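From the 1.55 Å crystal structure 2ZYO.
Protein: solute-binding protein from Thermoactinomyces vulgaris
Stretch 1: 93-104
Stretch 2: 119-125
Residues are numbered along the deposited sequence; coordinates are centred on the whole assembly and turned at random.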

# COMPACT_ATOMS: atom_id res chain seq x y z
N LEU A 93 17.10 8.77 10.02
CA LEU A 93 17.66 8.04 8.88
C LEU A 93 17.54 8.82 7.58
O LEU A 93 18.37 8.66 6.68
CB LEU A 93 16.95 6.69 8.71
CG LEU A 93 17.52 5.46 9.42
CD1 LEU A 93 16.70 4.25 9.05
CD2 LEU A 93 18.98 5.24 9.04
N LEU A 94 16.51 9.64 7.49
CA LEU A 94 16.20 10.37 6.27
C LEU A 94 16.22 11.87 6.50
O LEU A 94 15.95 12.35 7.60
CB LEU A 94 14.84 9.95 5.72
CG LEU A 94 14.60 8.46 5.45
CD1 LEU A 94 13.17 8.25 5.00
CD2 LEU A 94 15.58 7.90 4.43
N GLN A 95 16.55 12.61 5.44
CA GLN A 95 16.45 14.07 5.46
C GLN A 95 15.42 14.50 4.42
O GLN A 95 15.20 13.79 3.44
CB GLN A 95 17.81 14.72 5.20
CG GLN A 95 18.46 14.35 3.88
CD GLN A 95 19.75 15.11 3.64
OE1 GLN A 95 19.75 16.34 3.64
NE2 GLN A 95 20.84 14.39 3.43
N PRO A 96 14.76 15.66 4.64
CA PRO A 96 13.75 16.09 3.68
C PRO A 96 14.35 16.38 2.31
O PRO A 96 15.54 16.68 2.20
CB PRO A 96 13.23 17.40 4.29
CG PRO A 96 13.62 17.35 5.72
CD PRO A 96 14.91 16.61 5.75
N ILE A 97 13.53 16.26 1.27
CA ILE A 97 13.92 16.75 -0.05
C ILE A 97 13.38 18.16 -0.25
O ILE A 97 12.32 18.52 0.28
CB ILE A 97 13.50 15.82 -1.21
CG1 ILE A 97 11.98 15.56 -1.20
CG2 ILE A 97 14.29 14.51 -1.15
CD1 ILE A 97 11.44 15.04 -2.53
N GLN A 98 14.12 18.96 -1.01
CA GLN A 98 13.71 20.31 -1.32
C GLN A 98 13.44 20.43 -2.81
O GLN A 98 14.36 20.55 -3.62
CB GLN A 98 14.76 21.32 -0.85
CG GLN A 98 14.93 21.34 0.66
CD GLN A 98 15.95 22.36 1.12
OE1 GLN A 98 17.15 22.10 1.13
NE2 GLN A 98 15.46 23.54 1.52
N VAL A 99 12.16 20.34 -3.16
CA VAL A 99 11.69 20.52 -4.53
C VAL A 99 10.53 21.51 -4.55
O VAL A 99 9.84 21.68 -3.54
CB VAL A 99 11.26 19.18 -5.19
CG1 VAL A 99 12.44 18.22 -5.32
CG2 VAL A 99 10.12 18.52 -4.42
N ASP A 100 10.33 22.16 -5.69
CA ASP A 100 9.25 23.13 -5.84
C ASP A 100 7.90 22.43 -5.88
O ASP A 100 7.82 21.23 -6.16
CB ASP A 100 9.44 23.95 -7.12
CG ASP A 100 10.77 24.68 -7.17
OD1 ASP A 100 11.31 25.02 -6.10
OD2 ASP A 100 11.26 24.92 -8.29
N ASN A 101 6.84 23.19 -5.60
CA ASN A 101 5.48 22.65 -5.67
C ASN A 101 5.14 22.09 -7.05
O ASN A 101 4.38 21.13 -7.17
CB ASN A 101 4.45 23.71 -5.26
CG ASN A 101 3.06 23.13 -5.07
OD1 ASN A 101 2.12 23.52 -5.78
ND2 ASN A 101 2.91 22.21 -4.13
N SER A 102 5.74 22.68 -8.09
CA SER A 102 5.55 22.22 -9.47
C SER A 102 6.03 20.78 -9.65
O SER A 102 5.46 20.02 -10.43
CB SER A 102 6.27 23.14 -10.45
OG SER A 102 7.68 23.08 -10.29
N VAL A 103 7.08 20.41 -8.91
CA VAL A 103 7.61 19.05 -8.93
C VAL A 103 6.65 18.09 -8.21
O VAL A 103 6.36 17.01 -8.72
CB VAL A 103 9.03 18.97 -8.30
CG1 VAL A 103 9.55 17.54 -8.31
CG2 VAL A 103 10.00 19.89 -9.03
N LYS A 104 6.16 18.50 -7.04
CA LYS A 104 5.16 17.73 -6.31
C LYS A 104 3.93 17.49 -7.17
O LYS A 104 3.38 16.39 -7.20
CB LYS A 104 4.74 18.45 -5.02
CG LYS A 104 5.76 18.40 -3.89
CD LYS A 104 5.19 18.98 -2.59
CE LYS A 104 4.08 18.11 -2.00
NZ LYS A 104 3.39 18.78 -0.86
N GLY A 119 5.09 17.86 8.32
CA GLY A 119 5.15 19.09 7.53
C GLY A 119 6.34 19.20 6.59
O GLY A 119 6.68 20.30 6.14
N LYS A 120 6.98 18.07 6.31
CA LYS A 120 8.14 18.03 5.41
C LYS A 120 8.01 16.87 4.42
O LYS A 120 7.42 15.83 4.73
CB LYS A 120 9.44 17.90 6.20
CG LYS A 120 9.72 19.08 7.13
CD LYS A 120 11.03 18.93 7.89
CE LYS A 120 11.30 20.16 8.75
NZ LYS A 120 12.64 20.12 9.41
N LEU A 121 8.55 17.07 3.22
CA LEU A 121 8.51 16.05 2.17
C LEU A 121 9.78 15.21 2.17
O LEU A 121 10.89 15.75 2.21
CB LEU A 121 8.32 16.71 0.80
CG LEU A 121 8.18 15.78 -0.41
CD1 LEU A 121 6.94 14.90 -0.29
CD2 LEU A 121 8.15 16.58 -1.70
N TYR A 122 9.62 13.89 2.12
CA TYR A 122 10.75 12.97 2.22
C TYR A 122 11.07 12.16 0.97
O TYR A 122 12.07 11.44 0.93
CB TYR A 122 10.60 12.06 3.44
CG TYR A 122 10.83 12.82 4.71
CD1 TYR A 122 12.12 12.97 5.23
CD2 TYR A 122 9.77 13.45 5.37
CE1 TYR A 122 12.34 13.70 6.38
CE2 TYR A 122 9.99 14.19 6.53
CZ TYR A 122 11.28 14.31 7.02
OH TYR A 122 11.50 15.03 8.17
N GLY A 123 10.26 12.31 -0.07
CA GLY A 123 10.56 11.60 -1.31
C GLY A 123 9.61 11.83 -2.45
O GLY A 123 8.63 12.58 -2.33
N LEU A 124 9.92 11.19 -3.57
CA LEU A 124 9.09 11.20 -4.77
C LEU A 124 8.66 9.77 -5.08
O LEU A 124 9.44 8.83 -4.89
CB LEU A 124 9.84 11.84 -5.94
CG LEU A 124 10.22 13.32 -5.78
CD1 LEU A 124 11.00 13.81 -6.99
CD2 LEU A 124 9.00 14.21 -5.53
N PRO A 125 7.40 9.59 -5.52
CA PRO A 125 6.85 8.24 -5.63
C PRO A 125 7.20 7.49 -6.91
O PRO A 125 7.37 8.11 -7.97
CB PRO A 125 5.35 8.48 -5.56
CG PRO A 125 5.16 9.82 -6.19
CD PRO A 125 6.42 10.62 -5.92
O HOH W 1 14.13 11.39 2.58
O HOH W 2 10.62 19.11 2.50

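The contact between these two stretches is a mainly apolar packing of side chains, pinned by one direct backbone hydrogen bond and supplemented by water, and it illustrates how a loop can lie against a strand without forming a regular sheet with it.

The pin is the bond from I97 N to L121 O, 2.8 Å long with an N-H...O angle of 152°. It lies beside the closest CA pair, P96 CA to Y122 CA at 4.6 Å. P96 sits tightly here too, its CA 3.2 Å from L121 O; P96, a proline, has no amide hydrogen, and the donor to L121 O is I97 N.

Water adds to the direct bond. Water 2 donates to I97 O at 2.9 Å and accepts from L121 N at 3.0 Å, so the two residues joined by the direct bond are joined a second time through solvent, and these two main-chain groups are satisfied. Water 1 lies between two carbonyls, 2.8 Å from Q95 O and 2.6 Å from Y122 O. One amide goes without: G123 N is buried by the contact and has no partner anywhere in the model.

Around this polar seam the side chains close up. I97 and L121 both set off sideways from their backbones, yet their ends come nearer, and I97 CD1 meets L121 CD2 at 3.7 Å. The same I97 methyl reaches along the second stretch, lying 3.7 Å from G123 C and 3.9 Å from L124 CG. L121 CD2 is likewise shared, with V99 CG2 at 3.9 Å and the aliphatic K104 CG at 3.7 Å; a lysine can thus contribute carbon packing through its stem. Farther along, the helix that begins after D100 adds a looser touch, V103 CG1 to L124 CD1 at 4.2 Å.

Y122 shows that the direction of a CA-to-CB bond does not settle where a side chain ends. That bond points away from the first stretch, but with chi1 at -72° (m) and chi2 at -87° the ring comes back to it. P96 CG packs 3.9 Å from Y122 CE1 and L94 CB 4.1 Å from Y122 CD1, while L94 O lies at the ring edge, 4.0 Å from Y122 CE1. The example's lesson is economical: one direct bond fixes the backbones locally, and the two stretches together bury 536 Å², with L121, I97 and Y122 the residues most covered.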